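Local coordinates for extracellular solute-binding protein, family 1 (Bifidobacterium longum subsp. infantis, PDB 6FTH) that probably captures human milk oligosaccharides outside the cell and delivers them to an ABC transporter for uptake, at residues F208-P213 with G225-A230; S212-L217 with D249-V254; L216-G221 with T327-S332; K256-L261 with T480-G485. All blocks are in the same frame, centred on the assembly; numbering follows the deposited sequence.

Interaction 1: F208-P213 with G225-A230; sequences FTYYSP and GFNKGA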
loop_
_atom_site.group_PDB
_atom_site.type_symbol
_atom_site.label_atom_id
_atom_site.label_comp_id
_atom_site.label_asym_id
_atom_site.label_seq_id
_atom_site.Cartn_x
_atom_site.Cartn_y
_atom_site.Cartn_z
ATOM N N PHE A 208 10.261 -0.053 -5.730
ATOM C CA PHE A 208 9.329 0.880 -6.365
ATOM C C PHE A 208 8.244 1.244 -5.360
ATOM O O PHE A 208 7.514 0.371 -4.880
ATOM C CB PHE A 208 8.778 0.290 -7.662
ATOM C CG PHE A 208 9.852 0.025 -8.653
ATOM C CD1 PHE A 208 10.475 1.069 -9.323
ATOM C CD2 PHE A 208 10.324 -1.265 -8.855
ATOM C CE1 PHE A 208 11.491 0.839 -10.204
ATOM C CE2 PHE A 208 11.368 -1.500 -9.730
ATOM C CZ PHE A 208 11.964 -0.457 -10.408
ATOM N N THR A 209 8.186 2.531 -5.002
ATOM C CA THR A 209 7.409 3.011 -3.867
ATOM C C THR A 209 5.965 3.285 -4.267
ATOM O O THR A 209 5.605 3.289 -5.447
ATOM C CB THR A 209 8.025 4.305 -3.315
ATOM O OG1 THR A 209 7.816 5.366 -4.249
ATOM C CG2 THR A 209 9.549 4.140 -3.074
ATOM N N TYR A 210 5.132 3.562 -3.268
ATOM C CA TYR A 210 3.860 4.193 -3.560
ATOM C C TYR A 210 4.107 5.408 -4.445
ATOM O O TYR A 210 5.086 6.142 -4.274
ATOM C CB TYR A 210 3.184 4.655 -2.275
ATOM C CG TYR A 210 2.324 3.619 -1.606
ATOM C CD1 TYR A 210 2.859 2.402 -1.184
ATOM C CD2 TYR A 210 0.967 3.857 -1.394
ATOM C CE1 TYR A 210 2.062 1.456 -0.560
ATOM C CE2 TYR A 210 0.154 2.911 -0.777
ATOM C CZ TYR A 210 0.714 1.711 -0.365
ATOM O OH TYR A 210 -0.091 0.775 0.249
ATOM N N TYR A 211 3.241 5.600 -5.420
ATOM C CA TYR A 211 3.260 6.778 -6.284
ATOM C C TYR A 211 4.541 6.863 -7.109
ATOM O O TYR A 211 4.931 7.930 -7.573
ATOM C CB TYR A 211 2.990 8.079 -5.503
ATOM C CG TYR A 211 2.056 7.880 -4.303
ATOM C CD1 TYR A 211 0.855 7.197 -4.425
ATOM C CD2 TYR A 211 2.421 8.326 -3.024
ATOM C CE1 TYR A 211 0.049 6.960 -3.325
ATOM C CE2 TYR A 211 1.615 8.106 -1.931
ATOM C CZ TYR A 211 0.433 7.417 -2.080
ATOM O OH TYR A 211 -0.385 7.163 -1.006
ATOM N N SER A 212 5.162 5.713 -7.357
ATOM C CA SER A 212 6.392 5.663 -8.123
ATOM C C SER A 212 6.177 6.208 -9.535
ATOM O O SER A 212 5.147 5.920 -10.156
ATOM C CB SER A 212 6.819 4.205 -8.259
ATOM O OG SER A 212 7.942 4.090 -9.113
ATOM N N PRO A 213 7.159 6.926 -10.106
ATOM C CA PRO A 213 7.089 7.260 -11.536
ATOM C C PRO A 213 6.919 6.021 -12.400
ATOM O O PRO A 213 6.407 6.118 -13.521
ATOM C CB PRO A 213 8.433 7.958 -11.831
ATOM C CG PRO A 213 9.348 7.593 -10.660
ATOM C CD PRO A 213 8.407 7.391 -9.479
ATOM N N GLY A 225 1.884 -3.481 -9.151
ATOM C CA GLY A 225 1.222 -3.763 -7.885
ATOM C C GLY A 225 1.985 -3.138 -6.738
ATOM O O GLY A 225 2.521 -3.823 -5.859
ATOM N N PHE A 226 2.017 -1.820 -6.739
ATOM C CA PHE A 226 2.953 -1.102 -5.889
ATOM C C PHE A 226 2.477 -0.881 -4.448
ATOM O O PHE A 226 3.228 -0.293 -3.660
ATOM C CB PHE A 226 3.404 0.213 -6.547
ATOM C CG PHE A 226 4.294 0.040 -7.775
ATOM C CD1 PHE A 226 4.979 -1.134 -8.046
ATOM C CD2 PHE A 226 4.443 1.091 -8.669
ATOM C CE1 PHE A 226 5.791 -1.243 -9.173
ATOM C CE2 PHE A 226 5.222 0.978 -9.793
ATOM C CZ PHE A 226 5.917 -0.197 -10.040
ATOM N N ASN A 227 1.283 -1.336 -4.053
ATOM C CA ASN A 227 0.937 -1.254 -2.631
ATOM C C ASN A 227 1.826 -2.187 -1.811
ATOM O O ASN A 227 2.218 -1.849 -0.686
ATOM C CB ASN A 227 -0.521 -1.621 -2.368
ATOM C CG ASN A 227 -1.535 -0.522 -2.713
ATOM O OD1 ASN A 227 -1.293 0.372 -3.522
ATOM N ND2 ASN A 227 -2.719 -0.637 -2.102
ATOM N N LYS A 228 2.133 -3.372 -2.338
ATOM C CA LYS A 228 2.786 -4.450 -1.587
ATOM C C LYS A 228 3.012 -5.645 -2.508
ATOM O O LYS A 228 2.339 -5.806 -3.530
ATOM C CB LYS A 228 1.960 -4.892 -0.373
ATOM C CG LYS A 228 0.513 -5.284 -0.671
ATOM C CD LYS A 228 -0.248 -5.647 0.614
ATOM C CE LYS A 228 -1.690 -6.094 0.357
ATOM N NZ LYS A 228 -2.606 -4.984 -0.042
ATOM N N GLY A 229 3.968 -6.479 -2.128
ATOM C CA GLY A 229 4.180 -7.761 -2.782
ATOM C C GLY A 229 5.404 -7.807 -3.674
ATOM O O GLY A 229 6.396 -7.104 -3.454
ATOM N N ALA A 230 5.333 -8.627 -4.723
ATOM C CA ALA A 230 6.493 -8.844 -5.584
ATOM C C ALA A 230 6.748 -7.678 -6.535
ATOM O O ALA A 230 7.891 -7.431 -6.947
ATOM C CB ALA A 230 6.279 -10.109 -6.425
HETATM O O HOH W 1 5.728 -0.029 -2.768
HETATM O O HOH W 2 0.635 -1.553 1.578
#
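Two reverse turns face each other, a type II turn from Thr209 to Ser212 and a type I turn from Gly225 to Lys228, with Tyr210 and Phe226 nearest at 5.9 Å between their CA atoms. No direct hydrogen bond joins them. Instead, one water donates to both Phe208 O and Phe226 O, and a second links Tyr210 OH to Asn227 O, to which it donates, so two carbonyls of the 225-228 turn are satisfied through solvent.

The Phe226 ring packs against Phe208 and Ser212. Phe208 CB lies over one face of it, offset toward the rim, with CB 3.7 Å from Phe226 CE1, a CH-pi contact. The two rings are nearly parallel, at 20°, but slid so far apart that they barely overlap. Ser212 CB approaches the same ring obliquely at CE2, 3.9 Å away. Tyr210 carries the second half of the contact: its CG stands anti to the carbonyl carbon (chi1 -88°), and the phenol ring beyond lies across Asn227, its plane 15° from the amide plane. Tyr210 CE1 comes to 3.3 Å from Asn227 O, and Tyr210 OH to 3.5 Å from Asn227 CG. The amide is held from elsewhere, because Asn227 OD1 accepts from Gln153 NE2 and Gly152 N.

Both turns belong to the long connection between strands 197-199 and 235-238, which also includes the 3-10 segment 213-216. The Phe208 ring also meets the ring of Phe245, just ahead of helix 249-263.

Interaction 2: S212-L217 with D249-V254; sequences SPMLLL and DEYKQV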
loop_
_atom_site.group_PDB
_atom_site.type_symbol
_atom_site.label_atom_id
_atom_site.label_comp_id
_atom_site.label_asym_id
_atom_site.label_seq_id
_atom_site.Cartn_x
_atom_site.Cartn_y
_atom_site.Cartn_z
ATOM N N SER A 212 5.162 5.713 -7.357
ATOM C CA SER A 212 6.392 5.663 -8.123
ATOM C C SER A 212 6.177 6.208 -9.535
ATOM O O SER A 212 5.147 5.920 -10.156
ATOM C CB SER A 212 6.819 4.205 -8.259
ATOM O OG SER A 212 7.942 4.090 -9.113
ATOM N N PRO A 213 7.159 6.926 -10.106
ATOM C CA PRO A 213 7.089 7.260 -11.536
ATOM C C PRO A 213 6.919 6.021 -12.400
ATOM O O PRO A 213 6.407 6.118 -13.521
ATOM C CB PRO A 213 8.433 7.958 -11.831
ATOM C CG PRO A 213 9.348 7.593 -10.660
ATOM C CD PRO A 213 8.407 7.391 -9.479
ATOM N N MET A 214 7.335 4.856 -11.897
ATOM C CA MET A 214 7.211 3.650 -12.722
ATOM C C MET A 214 5.791 3.146 -12.813
ATOM O O MET A 214 5.540 2.115 -13.439
ATOM C CB MET A 214 8.163 2.554 -12.245
ATOM C CG MET A 214 9.616 2.939 -12.378
ATOM S SD MET A 214 9.941 3.575 -14.021
ATOM C CE MET A 214 11.601 4.252 -13.875
ATOM N N LEU A 215 4.839 3.852 -12.234
ATOM C CA LEU A 215 3.450 3.579 -12.569
ATOM C C LEU A 215 3.182 3.731 -14.065
ATOM O O LEU A 215 2.179 3.199 -14.552
ATOM C CB LEU A 215 2.541 4.478 -11.750
ATOM C CG LEU A 215 2.410 4.120 -10.278
ATOM C CD1 LEU A 215 1.799 5.283 -9.532
ATOM C CD2 LEU A 215 1.561 2.851 -10.087
ATOM N N LEU A 216 4.046 4.429 -14.813
ATOM C CA LEU A 216 3.905 4.477 -16.272
ATOM C C LEU A 216 4.144 3.123 -16.939
ATOM O O LEU A 216 3.838 2.974 -18.127
ATOM C CB LEU A 216 4.801 5.559 -16.901
ATOM C CG LEU A 216 4.314 6.997 -16.707
ATOM C CD1 LEU A 216 5.155 7.910 -17.588
ATOM C CD2 LEU A 216 2.853 7.182 -17.037
ATOM N N LEU A 217 4.655 2.125 -16.209
ATOM C CA LEU A 217 4.704 0.782 -16.790
ATOM C C LEU A 217 3.320 0.303 -17.191
ATOM O O LEU A 217 3.176 -0.455 -18.157
ATOM C CB LEU A 217 5.309 -0.216 -15.803
ATOM C CG LEU A 217 6.826 -0.157 -15.651
ATOM C CD1 LEU A 217 7.304 -0.839 -14.375
ATOM C CD2 LEU A 217 7.483 -0.794 -16.882
ATOM N N ASP A 249 11.921 -4.290 -22.420
ATOM C CA ASP A 249 11.830 -3.149 -23.323
ATOM C C ASP A 249 10.843 -2.110 -22.782
ATOM O O ASP A 249 11.049 -0.903 -22.947
ATOM C CB ASP A 249 11.408 -3.629 -24.708
ATOM C CG ASP A 249 12.466 -4.501 -25.384
ATOM O OD1 ASP A 249 13.686 -4.309 -25.126
ATOM O OD2 ASP A 249 12.065 -5.366 -26.204
ATOM N N GLU A 250 9.787 -2.562 -22.110
ATOM C CA GLU A 250 8.809 -1.639 -21.544
ATOM C C GLU A 250 9.448 -0.683 -20.542
ATOM O O GLU A 250 9.184 0.529 -20.568
ATOM C CB GLU A 250 7.707 -2.430 -20.865
ATOM C CG GLU A 250 6.792 -3.161 -21.817
ATOM C CD GLU A 250 7.218 -4.593 -22.177
ATOM O OE1 GLU A 250 8.400 -4.966 -22.040
ATOM O OE2 GLU A 250 6.329 -5.363 -22.602
ATOM N N TYR A 251 10.258 -1.219 -19.620
ATOM C CA TYR A 251 10.958 -0.389 -18.638
ATOM C C TYR A 251 11.915 0.571 -19.338
ATOM O O TYR A 251 11.994 1.761 -19.005
ATOM C CB TYR A 251 11.713 -1.310 -17.660
ATOM C CG TYR A 251 12.300 -0.683 -16.406
ATOM C CD1 TYR A 251 11.479 -0.154 -15.427
ATOM C CD2 TYR A 251 13.662 -0.675 -16.188
ATOM C CE1 TYR A 251 12.007 0.409 -14.266
ATOM C CE2 TYR A 251 14.202 -0.131 -15.031
ATOM C CZ TYR A 251 13.369 0.415 -14.079
ATOM O OH TYR A 251 13.856 0.967 -12.932
ATOM N N LYS A 252 12.664 0.067 -20.315
ATOM C CA LYS A 252 13.537 0.936 -21.100
ATOM C C LYS A 252 12.755 2.094 -21.729
ATOM O O LYS A 252 13.208 3.242 -21.699
ATOM C CB LYS A 252 14.237 0.116 -22.189
ATOM C CG LYS A 252 15.175 0.963 -23.076
ATOM C CD LYS A 252 16.243 0.179 -23.867
ATOM C CE LYS A 252 15.705 -1.011 -24.602
ATOM N NZ LYS A 252 16.799 -1.640 -25.410
ATOM N N GLN A 253 11.593 1.810 -22.311
ATOM C CA GLN A 253 10.803 2.844 -22.969
ATOM C C GLN A 253 10.271 3.872 -21.976
ATOM O O GLN A 253 10.232 5.067 -22.289
ATOM C CB GLN A 253 9.682 2.206 -23.783
ATOM C CG GLN A 253 10.197 1.395 -25.001
ATOM C CD GLN A 253 11.319 2.112 -25.763
ATOM O OE1 GLN A 253 11.208 3.298 -26.080
ATOM N NE2 GLN A 253 12.423 1.402 -26.023
ATOM N N VAL A 254 9.845 3.427 -20.790
ATOM C CA VAL A 254 9.417 4.370 -19.756
ATOM C C VAL A 254 10.558 5.308 -19.397
ATOM O O VAL A 254 10.373 6.528 -19.268
ATOM C CB VAL A 254 8.911 3.622 -18.517
ATOM C CG1 VAL A 254 8.735 4.588 -17.358
ATOM C CG2 VAL A 254 7.618 2.922 -18.836
#
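Met214 and Tyr251 cross at about a right angle, the thioether reaching one side of the phenol ring. Met214 SD lies 3.8 Å from Tyr251 CE1 and stands obliquely to the ring, 58° off its normal, in a Met-aromatic contact. The bend at chi2 (-49°) sets SD there, and the terminal CE remains beside the same CE1 atom. At the far end of the ring, the Tyr251 hydroxyl is hydrogen-bonded to Thr478 of helix 457-484.

Val254, one helical turn on, uses both methyls. CG1 touches Met214 SD at 3.7 Å and also meets Leu216 CB, whereas CG2 rests against the backbone, 3.8 Å from Leu216 O. Leu217 CD2 covers the neighbouring helix surface, 3.9 Å from Tyr251 CA, and comes to the edge of the Tyr251 ring near its plane. No hydrogen bond crosses this buried interface.

The shape of the 212-217 segment is set within itself. Ser212 OG accepts from Met214 N at 3.0 Å, an ST turn, just where the 3-10 segment 213-216 begins. The 3-10 turn and the residue after it bring Met214, Leu216 and Leu217 to the start of helix 249-263. An ST turn leading into a 3-10 turn, together with the Met-aromatic contact, thus joins the long connection after strand 197-199 to this helix.

Interaction 3: L216-G221 with T327-S332; sequences LLNSTG and TVWDGS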
loop_
_atom_site.group_PDB
_atom_site.type_symbol
_atom_site.label_atom_id
_atom_site.label_comp_id
_atom_site.label_asym_id
_atom_site.label_seq_id
_atom_site.Cartn_x
_atom_site.Cartn_y
_atom_site.Cartn_z
ATOM N N LEU A 216 4.046 4.429 -14.813
ATOM C CA LEU A 216 3.905 4.477 -16.272
ATOM C C LEU A 216 4.144 3.123 -16.939
ATOM O O LEU A 216 3.838 2.974 -18.127
ATOM C CB LEU A 216 4.801 5.559 -16.901
ATOM C CG LEU A 216 4.314 6.997 -16.707
ATOM C CD1 LEU A 216 5.155 7.910 -17.588
ATOM C CD2 LEU A 216 2.853 7.182 -17.037
ATOM N N LEU A 217 4.655 2.125 -16.209
ATOM C CA LEU A 217 4.704 0.782 -16.790
ATOM C C LEU A 217 3.320 0.303 -17.191
ATOM O O LEU A 217 3.176 -0.455 -18.157
ATOM C CB LEU A 217 5.309 -0.216 -15.803
ATOM C CG LEU A 217 6.826 -0.157 -15.651
ATOM C CD1 LEU A 217 7.304 -0.839 -14.375
ATOM C CD2 LEU A 217 7.483 -0.794 -16.882
ATOM N N ASN A 218 2.276 0.764 -16.496
ATOM C CA ASN A 218 0.920 0.358 -16.861
ATOM C C ASN A 218 0.553 0.826 -18.272
ATOM O O ASN A 218 -0.237 0.157 -18.967
ATOM C CB ASN A 218 -0.062 0.910 -15.823
ATOM C CG ASN A 218 0.081 0.220 -14.472
ATOM O OD1 ASN A 218 -0.245 -0.975 -14.305
ATOM N ND2 ASN A 218 0.581 0.960 -13.488
ATOM N N SER A 219 1.124 1.952 -18.708
ATOM C CA SER A 219 0.940 2.453 -20.071
ATOM C C SER A 219 1.384 1.443 -21.099
ATOM O O SER A 219 0.897 1.477 -22.236
ATOM C CB SER A 219 1.793 3.702 -20.321
ATOM O OG SER A 219 1.419 4.750 -19.465
ATOM N N THR A 220 2.350 0.603 -20.746
ATOM C CA THR A 220 2.962 -0.334 -21.684
ATOM C C THR A 220 2.293 -1.690 -21.681
ATOM O O THR A 220 2.686 -2.555 -22.485
ATOM C CB THR A 220 4.459 -0.524 -21.381
ATOM O OG1 THR A 220 4.654 -1.345 -20.219
ATOM C CG2 THR A 220 5.165 0.801 -21.183
ATOM N N GLY A 221 1.311 -1.903 -20.820
ATOM C CA GLY A 221 0.635 -3.172 -20.724
ATOM C C GLY A 221 1.163 -4.101 -19.657
ATOM O O GLY A 221 0.753 -5.268 -19.624
ATOM N N THR A 327 -3.967 -1.384 -22.439
ATOM C CA THR A 327 -3.419 -0.510 -21.412
ATOM C C THR A 327 -4.089 -0.856 -20.090
ATOM O O THR A 327 -5.306 -1.041 -20.026
ATOM C CB THR A 327 -3.719 0.943 -21.787
ATOM O OG1 THR A 327 -3.232 1.231 -23.108
ATOM C CG2 THR A 327 -3.022 1.912 -20.831
ATOM N N VAL A 328 -3.294 -0.944 -19.033
ATOM C CA VAL A 328 -3.770 -1.439 -17.744
ATOM C C VAL A 328 -3.582 -0.345 -16.705
ATOM O O VAL A 328 -3.131 0.751 -17.028
ATOM C CB VAL A 328 -3.076 -2.753 -17.339
ATOM C CG1 VAL A 328 -3.427 -3.834 -18.375
ATOM C CG2 VAL A 328 -1.529 -2.584 -17.196
ATOM N N TRP A 329 -3.948 -0.634 -15.456
ATOM C CA TRP A 329 -3.601 0.217 -14.332
ATOM C C TRP A 329 -3.238 -0.702 -13.167
ATOM O O TRP A 329 -3.535 -1.897 -13.181
ATOM C CB TRP A 329 -4.696 1.256 -13.994
ATOM C CG TRP A 329 -4.262 2.181 -12.915
ATOM C CD1 TRP A 329 -4.780 2.278 -11.648
ATOM C CD2 TRP A 329 -3.180 3.114 -12.980
ATOM N NE1 TRP A 329 -4.083 3.200 -10.926
ATOM C CE2 TRP A 329 -3.097 3.736 -11.718
ATOM C CE3 TRP A 329 -2.257 3.461 -13.971
ATOM C CZ2 TRP A 329 -2.136 4.685 -11.430
ATOM C CZ3 TRP A 329 -1.297 4.410 -13.673
ATOM C CH2 TRP A 329 -1.247 5.002 -12.424
ATOM N N ASP A 330 -2.557 -0.128 -12.178
ATOM C CA ASP A 330 -2.066 -0.867 -11.018
ATOM C C ASP A 330 -3.162 -1.734 -10.419
ATOM O O ASP A 330 -4.283 -1.278 -10.200
ATOM C CB ASP A 330 -1.555 0.163 -9.991
ATOM C CG ASP A 330 -0.913 -0.465 -8.784
ATOM O OD1 ASP A 330 -1.661 -0.881 -7.858
ATOM O OD2 ASP A 330 0.353 -0.517 -8.771
ATOM N N GLY A 331 -2.803 -2.975 -10.101
ATOM C CA GLY A 331 -3.767 -3.952 -9.654
ATOM C C GLY A 331 -3.826 -4.167 -8.161
ATOM O O GLY A 331 -4.409 -5.164 -7.716
ATOM N N SER A 332 -3.221 -3.288 -7.373
ATOM C CA SER A 332 -3.189 -3.488 -5.944
ATOM C C SER A 332 -4.571 -3.302 -5.316
ATOM O O SER A 332 -5.535 -2.825 -5.925
ATOM C CB SER A 332 -2.276 -2.455 -5.278
ATOM O OG SER A 332 -0.959 -2.414 -5.800
#
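Asn218 meets the extended run of Thr327, Val328 and Trp329 with both its backbone and its amide, joining two long loops of the solute-binding fold, one after strand 197-199 and the other after strand 311-313. The one hydrogen bond between them runs from Val328 N to Asn218 O, 3.2 Å long and nearly straight at 170°. Gly221 N also donates to Asn218 O, from the opposite face of the carbonyl plane, so one oxygen both closes its own turn and holds the neighbouring loop.

Asn218 CG is anti to the carbonyl carbon (chi1 -70°), and the amide beyond it lies against the Val328-Asp330 backbone. OD1 is 3.2 Å from Trp329 C, while ND2 stands over one face of the Trp329 ring, offset toward the rim and 3.8 Å from CE3; the amide and ring planes are 45° apart. Val328 CG2 comes to 3.5 Å from Asn218 OD1, and Thr327 CG2 packs on Ser219 CA.

Further out, ND2 donates to Leu215 O and Thr224 OG1, which helps to fix the turn of the amide. The indole is held in turn by Trp329 NE1 bonding to Gln153 O. Thr224 OG1 also bonds Asp330 OD2, tying the amide to the Asp330 carboxylate. Asp330 OD1 accepts from Ser332 N, an Asx turn, met from above the carboxylate plane at 2.9 Å, and also from Ser332 OG on its syn lone pair at 2.7 Å.

Interaction 4: K256-L261 with T480-G485; sequences KYYHKL and TWMSKG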
loop_
_atom_site.group_PDB
_atom_site.type_symbol
_atom_site.label_atom_id
_atom_site.label_comp_id
_atom_site.label_asym_id
_atom_site.label_seq_id
_atom_site.Cartn_x
_atom_site.Cartn_y
_atom_site.Cartn_z
ATOM N N LYS A 256 13.164 6.161 -21.215
ATOM C CA LYS A 256 13.457 7.079 -22.311
ATOM C C LYS A 256 12.413 8.191 -22.383
ATOM O O LYS A 256 12.754 9.348 -22.658
ATOM C CB LYS A 256 13.547 6.315 -23.624
ATOM C CG LYS A 256 14.816 5.471 -23.728
ATOM C CD LYS A 256 14.928 4.795 -25.090
ATOM C CE LYS A 256 15.502 5.734 -26.135
ATOM N NZ LYS A 256 15.835 5.009 -27.391
ATOM N N TYR A 257 11.142 7.857 -22.137
ATOM C CA TYR A 257 10.087 8.870 -22.144
ATOM C C TYR A 257 10.328 9.887 -21.050
ATOM O O TYR A 257 10.258 11.103 -21.295
ATOM C CB TYR A 257 8.716 8.201 -21.998
ATOM C CG TYR A 257 7.529 9.144 -22.037
ATOM C CD1 TYR A 257 7.202 9.833 -23.192
ATOM C CD2 TYR A 257 6.724 9.302 -20.934
ATOM C CE1 TYR A 257 6.114 10.681 -23.229
ATOM C CE2 TYR A 257 5.633 10.136 -20.967
ATOM C CZ TYR A 257 5.327 10.801 -22.117
ATOM O OH TYR A 257 4.234 11.639 -22.139
ATOM N N TYR A 258 10.613 9.410 -19.830
ATOM C CA TYR A 258 10.912 10.337 -18.737
ATOM C C TYR A 258 12.121 11.192 -19.064
ATOM O O TYR A 258 12.140 12.387 -18.751
ATOM C CB TYR A 258 11.128 9.615 -17.417
ATOM C CG TYR A 258 9.834 9.340 -16.663
ATOM C CD1 TYR A 258 8.940 10.370 -16.360
ATOM C CD2 TYR A 258 9.496 8.051 -16.261
ATOM C CE1 TYR A 258 7.764 10.118 -15.656
ATOM C CE2 TYR A 258 8.329 7.800 -15.573
ATOM C CZ TYR A 258 7.462 8.829 -15.273
ATOM O OH TYR A 258 6.315 8.590 -14.571
ATOM N N HIS A 259 13.142 10.614 -19.699
ATOM C CA HIS A 259 14.301 11.452 -20.013
ATOM C C HIS A 259 13.936 12.538 -21.019
ATOM O O HIS A 259 14.409 13.675 -20.909
ATOM C CB HIS A 259 15.480 10.631 -20.518
ATOM C CG HIS A 259 16.655 11.480 -20.885
ATOM N ND1 HIS A 259 17.264 12.320 -19.981
ATOM C CD2 HIS A 259 17.282 11.679 -22.068
ATOM C CE1 HIS A 259 18.239 12.979 -20.585
ATOM N NE2 HIS A 259 18.267 12.609 -21.852
ATOM N N LYS A 260 13.081 12.216 -21.984
ATOM C CA LYS A 260 12.621 13.223 -22.922
ATOM C C LYS A 260 11.912 14.344 -22.179
ATOM O O LYS A 260 12.232 15.525 -22.354
ATOM C CB LYS A 260 11.699 12.584 -23.963
ATOM C CG LYS A 260 11.261 13.566 -25.064
ATOM C CD LYS A 260 10.284 12.945 -26.055
ATOM C CE LYS A 260 10.103 13.868 -27.276
ATOM N NZ LYS A 260 8.958 13.475 -28.144
ATOM N N LEU A 261 10.973 13.986 -21.305
ATOM C CA LEU A 261 10.247 14.985 -20.532
ATOM C C LEU A 261 11.194 15.832 -19.691
ATOM O O LEU A 261 11.071 17.065 -19.651
ATOM C CB LEU A 261 9.228 14.305 -19.627
ATOM C CG LEU A 261 8.093 13.515 -20.297
ATOM C CD1 LEU A 261 7.009 13.112 -19.267
ATOM C CD2 LEU A 261 7.458 14.229 -21.455
ATOM N N THR A 480 20.048 7.855 -13.207
ATOM C CA THR A 480 21.007 8.495 -14.110
ATOM C C THR A 480 20.459 8.570 -15.529
ATOM O O THR A 480 20.530 9.615 -16.187
ATOM C CB THR A 480 22.333 7.726 -14.070
ATOM O OG1 THR A 480 22.871 7.817 -12.742
ATOM C CG2 THR A 480 23.319 8.292 -15.090
ATOM N N TRP A 481 19.876 7.470 -16.019
ATOM C CA TRP A 481 19.364 7.453 -17.377
ATOM C C TRP A 481 18.171 8.389 -17.541
ATOM O O TRP A 481 17.991 8.985 -18.611
ATOM C CB TRP A 481 18.926 6.040 -17.742
ATOM C CG TRP A 481 20.035 5.066 -17.935
ATOM C CD1 TRP A 481 21.325 5.334 -18.307
ATOM C CD2 TRP A 481 19.945 3.647 -17.774
ATOM N NE1 TRP A 481 22.038 4.154 -18.399
ATOM C CE2 TRP A 481 21.210 3.108 -18.076
ATOM C CE3 TRP A 481 18.907 2.778 -17.415
ATOM C CZ2 TRP A 481 21.471 1.738 -18.025
ATOM C CZ3 TRP A 481 19.168 1.399 -17.364
ATOM C CH2 TRP A 481 20.440 0.900 -17.664
ATOM N N MET A 482 17.331 8.510 -16.513
ATOM C CA MET A 482 16.209 9.437 -16.595
ATOM C C MET A 482 16.697 10.883 -16.658
ATOM O O MET A 482 16.181 11.692 -17.447
ATOM C CB MET A 482 15.290 9.223 -15.388
ATOM C CG MET A 482 14.401 7.960 -15.499
ATOM S SD MET A 482 13.527 7.568 -13.980
ATOM C CE MET A 482 12.395 8.986 -13.868
ATOM N N SER A 483 17.698 11.216 -15.847
ATOM C CA SER A 483 18.174 12.594 -15.760
ATOM C C SER A 483 19.110 12.946 -16.906
ATOM O O SER A 483 18.995 14.030 -17.493
ATOM C CB SER A 483 18.889 12.806 -14.437
ATOM O OG SER A 483 17.973 12.768 -13.356
ATOM N N LYS A 484 20.050 12.055 -17.234
ATOM C CA LYS A 484 21.156 12.418 -18.110
ATOM C C LYS A 484 21.198 11.663 -19.432
ATOM O O LYS A 484 22.053 11.973 -20.271
ATOM C CB LYS A 484 22.490 12.233 -17.372
ATOM C CG LYS A 484 22.619 13.049 -16.101
ATOM C CD LYS A 484 23.766 12.532 -15.239
ATOM C CE LYS A 484 23.916 13.319 -13.944
ATOM N NZ LYS A 484 24.293 14.743 -14.183
ATOM N N GLY A 485 20.322 10.684 -19.648
ATOM C CA GLY A 485 20.390 9.878 -20.849
ATOM C C GLY A 485 21.400 8.744 -20.722
ATOM O O GLY A 485 21.946 8.467 -19.651
#
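The C-terminal end of helix 457-484 packs beside helix 249-263, their local axes 7.5 Å apart at closest approach and crossing at -33°. His259 fits the place where the longer helix ends: its ND1 donates to Met482 O at 2.8 Å, with an N-H...O angle of 149°. The oxygen lies at the edge of the imidazole, near its plane, although the donor itself stands well above the carbonyl plane. CG stands anti to the backbone N (chi1 178°), and the ring beyond it reaches Met482 O. His259 CA adds a CA-H...O contact to the same oxygen at 3.2 Å.

Tyr258 and Met482 lie side by side and point the same way, Met482 CE 3.8 Å from Tyr258 CG, with the sulfur making an oblique Met-aromatic contact. Tyr258 OH is bonded to Pro213 O, and Lys256 and Lys260 of the same helix form salt bridges with Asp488 and Glu177.

Gly485, the first residue to leave helical angles and with positive phi, leaves room for the imidazole. Its N sits over one face of the ring, 3.2 Å from His259 CE1, and its CA lies 3.7 Å from the ring centroid.

In the fold
The segment 208-221 runs through the first three contacts: interactions 1 and 2 share Ser212 and Pro213, and interactions 2 and 3 share Leu216 and Leu217, with the latter pair's centres only about 9 Å apart. Interaction 1 meets interaction 3 through Asp330 OD2, 2.9 Å from Phe226 N, and Ser332 OG, 3.0 Å from Asn227 N, so Asp330 and Ser332 hold the type I turn of interaction 1. Interactions 2 and 4 both use helix 249-263 and also touch where Met214 CE lies 3.8 Å from Met482 SD. The centre of interaction 1 lies about 7 Å from the chain's centre, that of interaction 4 about 27 Å.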